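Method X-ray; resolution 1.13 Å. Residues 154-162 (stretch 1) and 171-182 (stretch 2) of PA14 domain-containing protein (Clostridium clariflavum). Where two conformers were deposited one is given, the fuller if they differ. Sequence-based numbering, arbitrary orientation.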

# COMPACT_ATOMS: atom_id res chain seq x y z
N GLY A 154 17.54 -12.97 -0.87
CA GLY A 154 16.61 -12.78 -1.94
C GLY A 154 16.45 -11.33 -2.40
O GLY A 154 16.68 -10.40 -1.64
N ILE A 155 16.04 -11.20 -3.66
CA ILE A 155 15.76 -9.90 -4.26
C ILE A 155 14.38 -9.75 -4.84
O ILE A 155 14.03 -8.64 -5.29
N GLY A 156 13.55 -10.80 -4.85
CA GLY A 156 12.20 -10.73 -5.41
C GLY A 156 11.97 -11.82 -6.43
O GLY A 156 12.81 -12.67 -6.68
N LEU A 157 10.76 -11.79 -7.02
CA LEU A 157 10.39 -12.69 -8.09
C LEU A 157 10.41 -11.97 -9.42
O LEU A 157 10.14 -10.77 -9.51
N PHE A 158 10.67 -12.73 -10.49
CA PHE A 158 10.54 -12.18 -11.84
C PHE A 158 9.06 -11.96 -12.17
O PHE A 158 8.24 -12.81 -11.86
N TYR A 159 8.75 -10.82 -12.78
CA TYR A 159 7.39 -10.56 -13.24
C TYR A 159 7.30 -10.37 -14.73
O TYR A 159 8.25 -9.91 -15.38
N GLU A 160 6.12 -10.70 -15.25
CA GLU A 160 5.73 -10.40 -16.63
C GLU A 160 4.31 -9.83 -16.51
O GLU A 160 3.42 -10.49 -15.96
N TYR A 161 4.12 -8.59 -17.01
CA TYR A 161 2.81 -7.93 -16.99
C TYR A 161 2.20 -7.97 -18.39
O TYR A 161 2.87 -7.63 -19.36
N PHE A 162 0.94 -8.40 -18.43
CA PHE A 162 0.18 -8.62 -19.67
C PHE A 162 -1.01 -7.70 -19.76
O PHE A 162 -1.73 -7.47 -18.77
N LYS A 171 3.67 -6.57 -21.91
CA LYS A 171 4.14 -5.16 -22.02
C LYS A 171 5.35 -4.84 -21.15
O LYS A 171 6.01 -3.85 -21.41
N GLU A 172 5.67 -5.64 -20.15
CA GLU A 172 6.76 -5.28 -19.27
C GLU A 172 7.23 -6.52 -18.52
O GLU A 172 6.42 -7.42 -18.24
N LYS A 173 8.51 -6.51 -18.14
CA LYS A 173 9.06 -7.54 -17.28
C LYS A 173 10.03 -6.89 -16.33
O LYS A 173 10.51 -5.78 -16.58
N GLY A 174 10.35 -7.60 -15.26
CA GLY A 174 11.22 -7.04 -14.24
C GLY A 174 11.23 -7.91 -13.01
O GLY A 174 10.93 -9.10 -13.09
N ILE A 175 11.59 -7.32 -11.87
CA ILE A 175 11.59 -7.97 -10.57
C ILE A 175 10.67 -7.21 -9.61
O ILE A 175 10.76 -5.98 -9.51
N ASP A 176 9.77 -7.94 -8.94
CA ASP A 176 8.94 -7.40 -7.85
C ASP A 176 9.47 -7.93 -6.53
O ASP A 176 9.67 -9.11 -6.37
N SER A 177 9.72 -7.00 -5.60
CA SER A 177 10.34 -7.33 -4.33
C SER A 177 9.55 -8.35 -3.51
O SER A 177 10.13 -9.26 -2.90
N VAL A 178 8.24 -8.11 -3.45
CA VAL A 178 7.28 -8.96 -2.80
C VAL A 178 5.99 -9.01 -3.62
O VAL A 178 5.81 -8.16 -4.48
N ILE A 179 5.14 -9.98 -3.33
CA ILE A 179 3.83 -10.02 -3.95
C ILE A 179 2.82 -9.54 -2.90
O ILE A 179 2.31 -10.32 -2.12
N ASP A 180 2.59 -8.24 -2.91
CA ASP A 180 1.71 -7.60 -1.92
C ASP A 180 1.08 -6.40 -2.59
O ASP A 180 1.55 -5.28 -2.41
N PHE A 181 0.06 -6.65 -3.40
CA PHE A 181 -0.48 -5.64 -4.30
C PHE A 181 -1.96 -5.38 -4.06
O PHE A 181 -2.76 -6.30 -3.90
N ASN A 182 -2.34 -4.09 -4.11
CA ASN A 182 -3.72 -3.68 -4.16
C ASN A 182 -3.73 -2.41 -4.97
O ASN A 182 -3.37 -1.34 -4.46

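Strands 157-162 and 171-176 pair antiparallel, so side chains alternate between two faces. L157, Y159, Y161, E172 and D176 share one face; F158, E160, K173 and I175 share the other.

Y159 makes the central contact. Its chi1 is p (74°), which lays the ring across the neighbouring strand, over G174. G174 CA sits 3.7 Å from the centroid of the Y159 ring, over its face, in a CH-pi contact. G174 has no side chain; a CB here would clash with Y159 CE2. The ring's reach brings Y159 OH to E172 OE2, a 2.6 Å hydrogen bond donated by the tyrosine. E172 meets it with chi1 t and chi2 t, an extended chain.

Y161 takes chi1 m instead. Its hydroxyl donates to D176 OD2, with Y161 OH 2.7 Å from that oxygen. D176 has chi1 m (-84°), and its carboxylate lies at the edge of the Y161 ring. Farther along this face, L157 (m, t) places CD1 4.1 Å from I179 CG1; I179 is m, m.

On the opposite face, F158 has chi1 t, and its CZ lies 3.9 Å from K173 CB. K173 is p at chi1. I175 (m, t) meets I155 (p, t), with the two CD1 atoms, of I155 and I175, 3.9 Å apart.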

# COMPACT_ATOMS: atom_id res chain seq x y z
CB ILE A 155 16.83 -9.55 -5.35
CG1 ILE A 155 16.80 -10.52 -6.52
CG2 ILE A 155 18.21 -9.47 -4.67
CD1 ILE A 155 17.71 -10.07 -7.66
CB LEU A 157 8.99 -13.32 -7.87
CG LEU A 157 8.88 -14.26 -6.67
CD1 LEU A 157 7.44 -14.71 -6.51
CD2 LEU A 157 9.81 -15.45 -6.75
CB PHE A 158 11.12 -13.19 -12.81
CG PHE A 158 11.42 -12.63 -14.11
CD1 PHE A 158 12.57 -11.81 -14.27
CD2 PHE A 158 10.55 -12.74 -15.17
CE1 PHE A 158 12.84 -11.20 -15.48
CE2 PHE A 158 10.82 -12.16 -16.39
CZ PHE A 158 11.98 -11.40 -16.54
CB TYR A 159 6.81 -9.32 -12.58
CG TYR A 159 7.28 -7.93 -13.01
CD1 TYR A 159 6.85 -7.34 -14.19
CD2 TYR A 159 8.12 -7.20 -12.18
CE1 TYR A 159 7.23 -6.06 -14.51
CE2 TYR A 159 8.50 -5.91 -12.49
CZ TYR A 159 8.07 -5.33 -13.68
OH TYR A 159 8.43 -4.05 -13.94
CB GLU A 160 5.73 -11.67 -17.49
CG GLU A 160 7.09 -12.30 -17.65
CD GLU A 160 6.98 -13.74 -18.11
OE1 GLU A 160 6.86 -14.64 -17.27
OE2 GLU A 160 6.92 -13.94 -19.34
CB TYR A 161 2.94 -6.49 -16.54
CG TYR A 161 3.46 -6.24 -15.13
CD1 TYR A 161 3.41 -7.20 -14.13
CD2 TYR A 161 3.97 -5.01 -14.77
CE1 TYR A 161 3.87 -6.97 -12.84
CE2 TYR A 161 4.43 -4.75 -13.50
CZ TYR A 161 4.40 -5.73 -12.51
OH TYR A 161 4.86 -5.42 -11.28
CB PHE A 162 -0.31 -10.07 -19.68
CG PHE A 162 0.82 -11.09 -19.72
CD1 PHE A 162 1.40 -11.46 -20.93
CD2 PHE A 162 1.27 -11.68 -18.56
CE1 PHE A 162 2.42 -12.40 -20.98
CE2 PHE A 162 2.28 -12.64 -18.60
CZ PHE A 162 2.85 -12.99 -19.81
CB LYS A 171 3.01 -4.18 -21.70
CG LYS A 171 1.81 -4.22 -22.63
CD LYS A 171 2.16 -3.79 -24.07
CE LYS A 171 0.98 -3.94 -24.99
NZ LYS A 171 1.26 -3.38 -26.33
CB GLU A 172 6.28 -4.24 -18.27
CG GLU A 172 7.37 -3.47 -17.53
CD GLU A 172 6.80 -2.41 -16.63
OE1 GLU A 172 6.24 -1.47 -17.18
OE2 GLU A 172 6.83 -2.54 -15.38
CB LYS A 173 9.73 -8.65 -18.08
CG LYS A 173 10.88 -8.24 -18.97
CD LYS A 173 11.33 -9.39 -19.87
CE LYS A 173 12.59 -9.00 -20.65
NZ LYS A 173 12.32 -7.92 -21.64
CB ILE A 175 13.02 -8.09 -10.00
CG1 ILE A 175 13.83 -9.06 -10.87
CG2 ILE A 175 12.95 -8.58 -8.53
CD1 ILE A 175 15.30 -9.11 -10.55
CB ASP A 176 7.46 -7.83 -8.03
CG ASP A 176 6.68 -6.91 -8.95
OD1 ASP A 176 6.93 -5.69 -8.88
OD2 ASP A 176 5.85 -7.41 -9.75
CB SER A 177 10.50 -6.03 -3.55
OG SER A 177 11.41 -5.19 -4.25
CB VAL A 178 6.95 -8.51 -1.35
CG1 VAL A 178 8.13 -8.64 -0.44
CG2 VAL A 178 6.37 -7.11 -1.32
CB ILE A 179 3.49 -11.39 -4.50
CG1 ILE A 179 4.63 -12.03 -5.28
CG2 ILE A 179 2.18 -11.30 -5.32
CD1 ILE A 179 5.22 -11.17 -6.35
CB ASP A 180 2.53 -7.19 -0.70
CG ASP A 180 1.70 -6.66 0.42
OD1 ASP A 180 0.49 -6.91 0.43
OD2 ASP A 180 2.26 -6.03 1.34
CB PHE A 181 -0.36 -6.10 -5.76
CG PHE A 181 1.06 -6.07 -6.28
CD1 PHE A 181 1.63 -4.88 -6.66
CD2 PHE A 181 1.81 -7.22 -6.35
CE1 PHE A 181 2.89 -4.84 -7.18
CE2 PHE A 181 3.12 -7.17 -6.79
CZ PHE A 181 3.66 -5.98 -7.22
CB ASN A 182 -4.32 -3.52 -2.78
CG ASN A 182 -5.79 -3.11 -2.84
OD1 ASN A 182 -6.31 -2.82 -3.92
ND2 ASN A 182 -6.44 -3.07 -1.70